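Local coordinates for redox-sensing transcriptional repressor Rex (PDB 3WG9), which probably represses transcription in response to the cellular NADH/NAD(+) balance, binding DNA as a homodimer through winged-helix domains and dinucleotide through Rossmann domains, at residues D117-P120 with R121-G124; H194-D197 with S198-V202; N158-Y161 with T162-R165; R13-P16 with R17-R20. All coordinates share one frame; numbering follows the deposited sequence.

Interactions 1 and 3 belong to the Rossmann domain, and their nearest atoms are about 5 Å apart. Both carry dinucleotide-binding residues: Asp117 in interaction 1 and Thr162 in interaction 3, although no dinucleotide is bound to this chain. Interaction 4 lies on helix 9-27 of the DNA-binding domain, with its centre about 37 Å from that of interaction 1. Interaction 2 starts helix 195-214, and its centre is about 18 Å from that of interaction 4. Both of these touch the second subunit, where Asp197 of one chain pairs with Arg20 of the other. Leu195 of interaction 2 is also an NADH-binding residue.

Interaction 1 (D117-P120 with R121-G124); sequences DINP and RLFG
Phe123 folds back on Pro120, and Asn119, just before the proline, holds the turn. Pro120 CA sits over the centre of the Phe123 ring, 3.5 Å from its centroid, in a CH-pi contact. The first torsion of Phe123 (chi1 -56°) sets CG anti to the carbonyl carbon, which brings the ring face against Pro120 CA. The backbone O of Asp117 meets the same ring at its edge, 3.3 Å from Phe123 CE1.

Asn119 serves the turn twice. Its backbone O accepts from Leu122 N at 2.8 Å. Its side-chain OD1 accepts from Arg121 N at 3.1 Å, with the donor above the amide carbonyl plane. A weak bond from Phe123 N to Pro120 O follows. Asp117 OD2 takes the backbone N of Asn119 at 2.8 Å, which makes an Asx turn.

This loop leaves strand 110-117 of the Rossmann fold, and Asp117 is a residue of the NAD(+) and NADH sites. Its other oxygen, OD1, accepts from Ala92 N in the predicted NAD(+)-binding loop. The two carboxylate oxygens thus join the loop after the strand to that glycine-rich loop, and both bonds would favour a negatively charged carboxylate with little freedom to rotate.

Interaction 2 (H194-D197 with S198-V202); sequences HLSD and SLFTV. With SO4 (sulfate ion), chain F.
Ser196 lies under the ring of Phe200, one turn further along helix 195-214. This is an i to i+4 contact in the first turns of the helix that leaves the Rossmann domain. Ser196 CB stands over the ring face, offset toward the rim and 4.0 Å from the centroid of Phe200, as a CH-pi contact. The serine backbone O lies over a face of the ring too, with Ser196 O 3.2 Å from Phe200 CG. That oxygen also accepts the helical bond from Phe200 N at 2.7 Å. With CG of Phe200 pointing opposite its carbonyl carbon (chi1 -64°), the ring turns back along the helix toward the serine. An alanine in place of Phe200 would probably leave Ser196 CB and O without their aromatic cover and open a gap on this face of the helix.

Asp197 and Ser198 turn to the second subunit. Asp197 OD1 makes a salt bridge with Arg20 of that subunit, and Ser198 OG bonds to its Glu191 and Trp175. His194, a zinc-binding residue of this protein although no zinc is bound to this chain, gives a weak bond from NE2 to a sulfate oxygen. Arg17 and Arg20 of the second subunit hold the same ion. Further along, Thr201 turns back on its own helix: OG1 donates to Ser198 O at 2.8 Å, in the carbonyl plane, and Thr201 N donates to that oxygen as well.

Interaction 3 (N158-Y161 with T162-R165); sequences NAQY and TADR
Thr162 grips the carbonyl of Asn158 with two hydrogen bonds. Thr162 OG1 donates to Asn158 O at 2.7 Å, and Thr162 N donates to the same oxygen at 2.9 Å. The two donors come from opposite faces of the carbonyl plane. The hydroxyl can reach back because OG1 stands anti to the carbonyl carbon, on the side of the backbone N (chi1 -62°). Backbone bonds continue the helix: Ala163 N to Ala159 O, Asp164 N to Gln160 O and Arg165 N to Tyr161 O.

A hydrogen bond between two side chains joins Gln160 and Asp164. Gln160 NE2 donates to Asp164 OD1 at 2.9 Å. The oxygen lies in the glutamine amide plane, yet the donor comes from above the carboxylate plane, 41° out of it. The same NE2 also bonds to Lys183 O.

This is the first part of helix 159-168, the helix of a beta-alpha-beta unit between strands 149-152 and 173-176 of the Rossmann fold. Thr162 is an NADH-binding residue and touches Ile154, another residue of the dinucleotide site.

The aromatic contact is between Tyr161 and Arg165. Arg165 CG lies over one face of the tyrosine ring, offset toward the rim and 4.0 Å from its centroid, as a CH-pi contact. Tyr161 OH in turn lies over a face of the guanidinium, 3.9 Å from Arg165 NH1. Salt bridges from that guanidinium run to Glu136 and Glu139.

Interaction 4 (R13-P16 with R17-R20); sequences RRLP and RYHR
Tyr18 lies alongside Arg14, one turn apart on helix 9-27 of the winged-helix DNA-binding domain. CG is anti to the carbonyl carbon in both (chi1 -69° for Arg14, -55° for Tyr18), and the two side chains run side by side, pointing the same way. The tyrosine ring covers the backbone carbonyl of Arg14, whose O lies 3.5 Å above the ring plane, over its centre. That oxygen also accepts from Tyr18 N at 3.0 Å, nearly in line with the C=O bond.

The arginine chain bends at chi3 (-72°). Its CD lies 3.5 Å from Tyr18 OH, and the hydroxyl sits at the edge of the guanidinium, near its plane. The two polar ends share one outside partner. Asp52 OD2 takes a salt bridge from Arg14 NE and a hydrogen bond with Tyr18 OH, which ties this helix to helix 46-54. A leucine in place of Tyr18 would probably cost Asp52 one of these two partners and uncover the Arg14 carbonyl.

Leu15 CD2 touches Tyr18 CD2 at 4.1 Å, the two side chains crossing at a slant, and Leu15 also packs on helix 68-78. Pro16 has no N-H to give to the turn before it, and the helix kinks there. Regular bonding resumes with Tyr18 N to Arg14 O and goes on with His19 N to Leu15 O. One residue further, Arg20 N donates to Pro16 O at 2.9 Å.

Interaction 1 (D117-P120 with R121-G124)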
loop_
_atom_site.group_PDB
_atom_site.type_symbol
_atom_site.label_atom_id
_atom_site.label_comp_id
_atom_site.label_asym_id
_atom_site.label_seq_id
_atom_site.Cartn_x
_atom_site.Cartn_y
_atom_site.Cartn_z
ATOM N N ASP B 117 2.006 -7.378 22.397
ATOM C CA ASP B 117 2.179 -5.994 22.804
ATOM C C ASP B 117 3.047 -5.881 24.059
ATOM O O ASP B 117 3.301 -6.886 24.762
ATOM C CB ASP B 117 0.807 -5.326 22.990
ATOM C CG ASP B 117 0.898 -3.810 22.981
ATOM O OD1 ASP B 117 0.794 -3.202 21.884
ATOM O OD2 ASP B 117 1.100 -3.266 24.107
ATOM N N ILE B 118 3.596 -4.692 24.263
ATOM C CA ILE B 118 4.535 -4.473 25.354
ATOM C C ILE B 118 3.823 -4.043 26.647
ATOM O O ILE B 118 4.412 -4.050 27.730
ATOM C CB ILE B 118 5.600 -3.433 24.883
ATOM C CG1 ILE B 118 6.833 -3.366 25.775
ATOM C CG2 ILE B 118 5.017 -2.021 24.690
ATOM C CD1 ILE B 118 7.394 -1.918 25.829
ATOM N N ASN B 119 2.579 -3.610 26.506
ATOM C CA ASN B 119 1.779 -3.106 27.639
ATOM C C ASN B 119 1.108 -4.189 28.504
ATOM O O ASN B 119 0.091 -4.767 28.093
ATOM C CB ASN B 119 0.697 -2.208 27.089
ATOM C CG ASN B 119 0.076 -1.335 28.165
ATOM O OD1 ASN B 119 0.263 -1.575 29.345
ATOM N ND2 ASN B 119 -0.688 -0.366 27.756
ATOM N N PRO B 120 1.627 -4.412 29.731
ATOM C CA PRO B 120 1.059 -5.382 30.674
ATOM C C PRO B 120 -0.463 -5.315 30.776
ATOM O O PRO B 120 -1.110 -6.341 31.034
ATOM C CB PRO B 120 1.687 -4.969 32.014
ATOM C CG PRO B 120 3.022 -4.377 31.601
ATOM C CD PRO B 120 2.639 -3.566 30.392
ATOM N N ARG B 121 -1.010 -4.121 30.576
ATOM C CA ARG B 121 -2.446 -3.885 30.657
ATOM C C ARG B 121 -3.202 -4.814 29.765
ATOM O O ARG B 121 -4.295 -5.232 30.112
ATOM C CB ARG B 121 -2.835 -2.469 30.191
ATOM C CG ARG B 121 -3.382 -1.509 31.275
ATOM C CD ARG B 121 -3.915 -0.251 30.628
ATOM N NE ARG B 121 -5.001 -0.603 29.710
ATOM C CZ ARG B 121 -6.239 -0.946 30.099
ATOM N NH1 ARG B 121 -6.619 -0.896 31.393
ATOM N NH2 ARG B 121 -7.129 -1.307 29.190
ATOM N N LEU B 122 -2.700 -5.024 28.562
ATOM C CA LEU B 122 -3.503 -5.711 27.558
ATOM C C LEU B 122 -3.390 -7.209 27.613
ATOM O O LEU B 122 -4.227 -7.888 27.058
ATOM C CB LEU B 122 -3.194 -5.192 26.167
ATOM C CG LEU B 122 -3.020 -3.680 26.154
ATOM C CD1 LEU B 122 -2.675 -3.271 24.745
ATOM C CD2 LEU B 122 -4.279 -2.984 26.647
ATOM N N PHE B 123 -2.378 -7.726 28.289
ATOM C CA PHE B 123 -2.186 -9.151 28.366
ATOM C C PHE B 123 -3.441 -9.909 28.745
ATOM O O PHE B 123 -3.744 -10.096 29.936
ATOM C CB PHE B 123 -1.044 -9.468 29.310
ATOM C CG PHE B 123 0.220 -8.784 28.940
ATOM C CD1 PHE B 123 0.310 -8.064 27.742
ATOM C CD2 PHE B 123 1.329 -8.895 29.751
ATOM C CE1 PHE B 123 1.466 -7.426 27.400
ATOM C CE2 PHE B 123 2.508 -8.248 29.409
ATOM C CZ PHE B 123 2.575 -7.529 28.234
ATOM N N GLY B 124 -4.231 -10.261 27.733
ATOM C CA GLY B 124 -5.394 -11.087 27.959
ATOM C C GLY B 124 -6.582 -10.541 27.223
ATOM O O GLY B 124 -7.537 -11.271 27.019
#

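Interaction 2 (H194-D197 with S198-V202)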
loop_
_atom_site.group_PDB
_atom_site.type_symbol
_atom_site.label_atom_id
_atom_site.label_comp_id
_atom_site.label_asym_id
_atom_site.label_seq_id
_atom_site.Cartn_x
_atom_site.Cartn_y
_atom_site.Cartn_z
ATOM N N HIS B 194 4.588 1.012 2.151
ATOM C CA HIS B 194 5.012 2.376 1.935
ATOM C C HIS B 194 3.699 3.079 1.587
ATOM O O HIS B 194 3.493 3.406 0.464
ATOM C CB HIS B 194 5.943 2.359 0.685
ATOM C CG HIS B 194 7.289 1.705 0.937
ATOM N ND1 HIS B 194 8.143 2.121 1.937
ATOM C CD2 HIS B 194 7.940 0.712 0.270
ATOM C CE1 HIS B 194 9.236 1.384 1.914
ATOM N NE2 HIS B 194 9.132 0.513 0.921
ATOM N N LEU B 195 2.810 3.324 2.557
ATOM C CA LEU B 195 1.589 4.113 2.288
ATOM C C LEU B 195 1.854 5.472 1.624
ATOM O O LEU B 195 1.056 5.966 0.847
ATOM C CB LEU B 195 0.893 4.397 3.629
ATOM C CG LEU B 195 0.313 3.153 4.329
ATOM C CD1 LEU B 195 -0.539 3.597 5.569
ATOM C CD2 LEU B 195 -0.602 2.399 3.370
ATOM N N SER B 196 2.933 6.142 2.032
ATOM C CA SER B 196 3.259 7.423 1.371
ATOM C C SER B 196 3.453 7.289 -0.139
ATOM O O SER B 196 3.205 8.256 -0.901
ATOM C CB SER B 196 4.462 8.090 2.100
ATOM O OG SER B 196 5.641 7.496 1.607
ATOM N N ASP B 197 3.829 6.101 -0.629
ATOM C CA ASP B 197 3.968 5.955 -2.087
ATOM C C ASP B 197 2.591 6.198 -2.730
ATOM O O ASP B 197 2.503 6.728 -3.860
ATOM C CB ASP B 197 4.431 4.559 -2.513
ATOM C CG ASP B 197 5.931 4.306 -2.276
ATOM O OD1 ASP B 197 6.631 5.143 -1.660
ATOM O OD2 ASP B 197 6.389 3.209 -2.685
ATOM N N SER B 198 1.517 5.788 -2.050
ATOM C CA SER B 198 0.134 6.113 -2.557
ATOM C C SER B 198 -0.245 7.597 -2.360
ATOM O O SER B 198 -0.703 8.286 -3.276
ATOM C CB SER B 198 -0.907 5.149 -1.897
ATOM O OG SER B 198 -2.227 5.536 -2.208
ATOM N N LEU B 199 -0.060 8.094 -1.130
ATOM C CA LEU B 199 -0.390 9.467 -0.815
ATOM C C LEU B 199 0.311 10.442 -1.736
ATOM O O LEU B 199 -0.298 11.446 -2.190
ATOM C CB LEU B 199 -0.005 9.721 0.660
ATOM C CG LEU B 199 -0.303 11.160 1.109
ATOM C CD1 LEU B 199 -1.755 11.614 0.979
ATOM C CD2 LEU B 199 0.207 11.349 2.556
ATOM N N PHE B 200 1.596 10.180 -2.009
ATOM C CA PHE B 200 2.351 11.157 -2.810
ATOM C C PHE B 200 1.895 11.224 -4.247
ATOM O O PHE B 200 2.248 12.159 -4.971
ATOM C CB PHE B 200 3.861 10.984 -2.746
ATOM C CG PHE B 200 4.427 11.212 -1.390
ATOM C CD1 PHE B 200 3.645 11.754 -0.360
ATOM C CD2 PHE B 200 5.726 10.835 -1.116
ATOM C CE1 PHE B 200 4.178 11.963 0.911
ATOM C CE2 PHE B 200 6.285 11.057 0.156
ATOM C CZ PHE B 200 5.500 11.616 1.177
ATOM N N THR B 201 1.136 10.227 -4.705
ATOM C CA THR B 201 0.522 10.396 -6.013
ATOM C C THR B 201 -0.646 11.319 -6.022
ATOM O O THR B 201 -1.015 11.823 -7.085
ATOM C CB THR B 201 0.059 9.025 -6.701
ATOM O OG1 THR B 201 -1.101 8.535 -6.020
ATOM C CG2 THR B 201 1.205 7.950 -6.643
ATOM N N VAL B 202 -1.252 11.583 -4.858
ATOM C CA VAL B 202 -2.342 12.524 -4.830
ATOM C C VAL B 202 -1.680 13.936 -4.877
ATOM O O VAL B 202 -2.155 14.814 -5.583
ATOM C CB VAL B 202 -3.176 12.360 -3.526
ATOM C CG1 VAL B 202 -4.219 13.486 -3.373
ATOM C CG2 VAL B 202 -3.774 10.945 -3.477
HETATM S S SO4 F . 11.276 -0.800 -2.440
HETATM O O1 SO4 F . 11.620 -0.493 -1.051
HETATM O O2 SO4 F . 10.900 0.435 -3.123
HETATM O O3 SO4 F . 12.455 -1.352 -3.121
HETATM O O4 SO4 F . 10.118 -1.697 -2.503
#

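Interaction 3 (N158-Y161 with T162-R165)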
loop_
_atom_site.group_PDB
_atom_site.type_symbol
_atom_site.label_atom_id
_atom_site.label_comp_id
_atom_site.label_asym_id
_atom_site.label_seq_id
_atom_site.Cartn_x
_atom_site.Cartn_y
_atom_site.Cartn_z
ATOM N N ASN B 158 11.363 0.344 19.367
ATOM C CA ASN B 158 12.097 -0.921 19.280
ATOM C C ASN B 158 11.679 -1.818 18.086
ATOM O O ASN B 158 11.619 -3.040 18.224
ATOM C CB ASN B 158 12.150 -1.698 20.626
ATOM C CG ASN B 158 12.198 -0.789 21.865
ATOM O OD1 ASN B 158 11.757 -1.188 22.951
ATOM N ND2 ASN B 158 12.720 0.425 21.715
ATOM N N ALA B 159 11.457 -1.224 16.910
ATOM C CA ALA B 159 11.189 -1.997 15.695
ATOM C C ALA B 159 12.282 -2.904 15.108
ATOM O O ALA B 159 11.983 -4.043 14.752
ATOM C CB ALA B 159 10.557 -1.153 14.587
ATOM N N GLN B 160 13.499 -2.416 14.916
ATOM C CA GLN B 160 14.536 -3.289 14.430
ATOM C C GLN B 160 14.806 -4.406 15.454
ATOM O O GLN B 160 15.013 -5.564 15.091
ATOM C CB GLN B 160 15.827 -2.506 14.175
ATOM C CG GLN B 160 16.993 -3.313 13.623
ATOM C CD GLN B 160 16.712 -3.887 12.243
ATOM O OE1 GLN B 160 16.371 -3.159 11.310
ATOM N NE2 GLN B 160 16.780 -5.222 12.127
ATOM N N TYR B 161 14.735 -4.070 16.739
ATOM C CA TYR B 161 14.971 -5.088 17.751
ATOM C C TYR B 161 13.856 -6.140 17.651
ATOM O O TYR B 161 14.111 -7.340 17.706
ATOM C CB TYR B 161 15.028 -4.448 19.146
ATOM C CG TYR B 161 15.031 -5.484 20.245
ATOM C CD1 TYR B 161 16.064 -6.413 20.353
ATOM C CD2 TYR B 161 13.958 -5.568 21.131
ATOM C CE1 TYR B 161 16.058 -7.380 21.371
ATOM C CE2 TYR B 161 13.930 -6.509 22.133
ATOM C CZ TYR B 161 14.978 -7.407 22.248
ATOM O OH TYR B 161 14.904 -8.344 23.229
ATOM N N THR B 162 12.624 -5.692 17.449
ATOM C CA THR B 162 11.506 -6.613 17.320
ATOM C C THR B 162 11.695 -7.484 16.085
ATOM O O THR B 162 11.521 -8.671 16.162
ATOM C CB THR B 162 10.150 -5.875 17.324
ATOM O OG1 THR B 162 10.036 -5.211 18.577
ATOM C CG2 THR B 162 8.952 -6.870 17.208
ATOM N N ALA B 163 12.112 -6.894 14.964
ATOM C CA ALA B 163 12.349 -7.661 13.718
ATOM C C ALA B 163 13.466 -8.693 13.986
ATOM O O ALA B 163 13.377 -9.855 13.574
ATOM C CB ALA B 163 12.737 -6.700 12.601
ATOM N N ASP B 164 14.497 -8.299 14.740
ATOM C CA ASP B 164 15.603 -9.263 15.004
ATOM C C ASP B 164 15.139 -10.465 15.816
ATOM O O ASP B 164 15.597 -11.574 15.569
ATOM C CB ASP B 164 16.754 -8.590 15.774
ATOM C CG ASP B 164 17.522 -7.568 14.930
ATOM O OD1 ASP B 164 17.402 -7.584 13.684
ATOM O OD2 ASP B 164 18.275 -6.760 15.518
ATOM N N ARG B 165 14.261 -10.237 16.790
ATOM C CA ARG B 165 13.720 -11.297 17.617
ATOM C C ARG B 165 12.906 -12.240 16.751
ATOM O O ARG B 165 12.958 -13.469 16.950
ATOM C CB ARG B 165 12.755 -10.752 18.693
ATOM C CG ARG B 165 13.415 -9.814 19.704
ATOM C CD ARG B 165 12.338 -9.470 20.675
ATOM N NE ARG B 165 12.091 -10.587 21.573
ATOM C CZ ARG B 165 11.520 -10.406 22.738
ATOM N NH1 ARG B 165 11.134 -9.162 23.043
ATOM N NH2 ARG B 165 11.367 -11.423 23.578
#

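Interaction 4 (R13-P16 with R17-R20)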
loop_
_atom_site.group_PDB
_atom_site.type_symbol
_atom_site.label_atom_id
_atom_site.label_comp_id
_atom_site.label_asym_id
_atom_site.label_seq_id
_atom_site.Cartn_x
_atom_site.Cartn_y
_atom_site.Cartn_z
ATOM N N ARG B 13 5.052 -7.732 -8.544
ATOM C CA ARG B 13 4.139 -6.669 -8.093
ATOM C C ARG B 13 3.008 -6.360 -9.069
ATOM O O ARG B 13 1.993 -5.815 -8.670
ATOM C CB ARG B 13 4.878 -5.341 -7.829
ATOM C CG ARG B 13 5.873 -5.488 -6.616
ATOM C CD ARG B 13 6.223 -4.146 -5.976
ATOM N NE ARG B 13 7.177 -4.323 -4.878
ATOM C CZ ARG B 13 6.813 -4.675 -3.637
ATOM N NH1 ARG B 13 5.527 -4.942 -3.327
ATOM N NH2 ARG B 13 7.734 -4.705 -2.692
ATOM N N ARG B 14 3.138 -6.745 -10.343
ATOM C CA ARG B 14 1.970 -6.631 -11.222
ATOM C C ARG B 14 0.963 -7.737 -11.007
ATOM O O ARG B 14 -0.237 -7.569 -11.332
ATOM C CB ARG B 14 2.384 -6.659 -12.703
ATOM C CG ARG B 14 3.137 -5.383 -13.092
ATOM C CD ARG B 14 3.425 -5.307 -14.631
ATOM N NE ARG B 14 4.452 -6.250 -15.091
ATOM C CZ ARG B 14 5.732 -5.973 -15.231
ATOM N NH1 ARG B 14 6.202 -4.762 -14.897
ATOM N NH2 ARG B 14 6.557 -6.908 -15.677
ATOM N N LEU B 15 1.418 -8.904 -10.566
ATOM C CA LEU B 15 0.473 -10.052 -10.476
ATOM C C LEU B 15 -0.755 -9.840 -9.593
ATOM O O LEU B 15 -1.852 -10.290 -9.942
ATOM C CB LEU B 15 1.190 -11.367 -10.075
ATOM C CG LEU B 15 2.348 -11.823 -11.001
ATOM C CD1 LEU B 15 3.124 -13.008 -10.421
ATOM C CD2 LEU B 15 1.771 -12.237 -12.403
ATOM N N PRO B 16 -0.580 -9.274 -8.375
ATOM C CA PRO B 16 -1.796 -8.984 -7.599
ATOM C C PRO B 16 -2.731 -7.972 -8.262
ATOM O O PRO B 16 -3.929 -8.056 -8.025
ATOM C CB PRO B 16 -1.271 -8.486 -6.233
ATOM C CG PRO B 16 0.205 -9.021 -6.221
ATOM C CD PRO B 16 0.637 -8.892 -7.653
ATOM N N ARG B 17 -2.188 -7.011 -8.998
ATOM C CA ARG B 17 -3.037 -6.077 -9.756
ATOM C C ARG B 17 -3.862 -6.855 -10.795
ATOM O O ARG B 17 -5.086 -6.670 -10.895
ATOM C CB ARG B 17 -2.204 -5.003 -10.442
ATOM C CG ARG B 17 -1.303 -4.171 -9.493
ATOM C CD ARG B 17 -0.552 -3.091 -10.305
ATOM N NE ARG B 17 -1.511 -2.268 -11.047
ATOM C CZ ARG B 17 -1.355 -1.885 -12.318
ATOM N NH1 ARG B 17 -0.285 -2.249 -13.011
ATOM N NH2 ARG B 17 -2.264 -1.109 -12.884
ATOM N N TYR B 18 -3.258 -7.831 -11.501
ATOM C CA TYR B 18 -4.118 -8.596 -12.435
ATOM C C TYR B 18 -5.196 -9.355 -11.682
ATOM O O TYR B 18 -6.375 -9.368 -12.088
ATOM C CB TYR B 18 -3.288 -9.593 -13.229
ATOM C CG TYR B 18 -2.117 -9.000 -13.983
ATOM C CD1 TYR B 18 -2.168 -7.729 -14.553
ATOM C CD2 TYR B 18 -0.979 -9.756 -14.186
ATOM C CE1 TYR B 18 -1.093 -7.215 -15.282
ATOM C CE2 TYR B 18 0.072 -9.275 -14.943
ATOM C CZ TYR B 18 0.031 -8.002 -15.475
ATOM O OH TYR B 18 1.149 -7.560 -16.160
ATOM N N HIS B 19 -4.822 -9.982 -10.558
ATOM C CA HIS B 19 -5.754 -10.830 -9.781
ATOM C C HIS B 19 -6.950 -9.974 -9.291
ATOM O O HIS B 19 -8.123 -10.354 -9.359
ATOM C CB HIS B 19 -4.960 -11.361 -8.560
ATOM C CG HIS B 19 -5.714 -12.321 -7.701
ATOM N ND1 HIS B 19 -6.369 -11.937 -6.544
ATOM C CD2 HIS B 19 -5.916 -13.653 -7.825
ATOM C CE1 HIS B 19 -6.931 -12.997 -5.985
ATOM N NE2 HIS B 19 -6.674 -14.052 -6.745
ATOM N N ARG B 20 -6.657 -8.805 -8.763
ATOM C CA ARG B 20 -7.701 -7.927 -8.206
ATOM C C ARG B 20 -8.688 -7.419 -9.295
ATOM O O ARG B 20 -9.886 -7.302 -9.075
ATOM C CB ARG B 20 -6.984 -6.706 -7.568
ATOM C CG ARG B 20 -7.905 -5.714 -6.776
ATOM C CD ARG B 20 -7.101 -4.793 -5.804
ATOM N NE ARG B 20 -5.859 -4.273 -6.359
ATOM C CZ ARG B 20 -5.768 -3.242 -7.205
ATOM N NH1 ARG B 20 -6.876 -2.649 -7.619
ATOM N NH2 ARG B 20 -4.586 -2.799 -7.677
#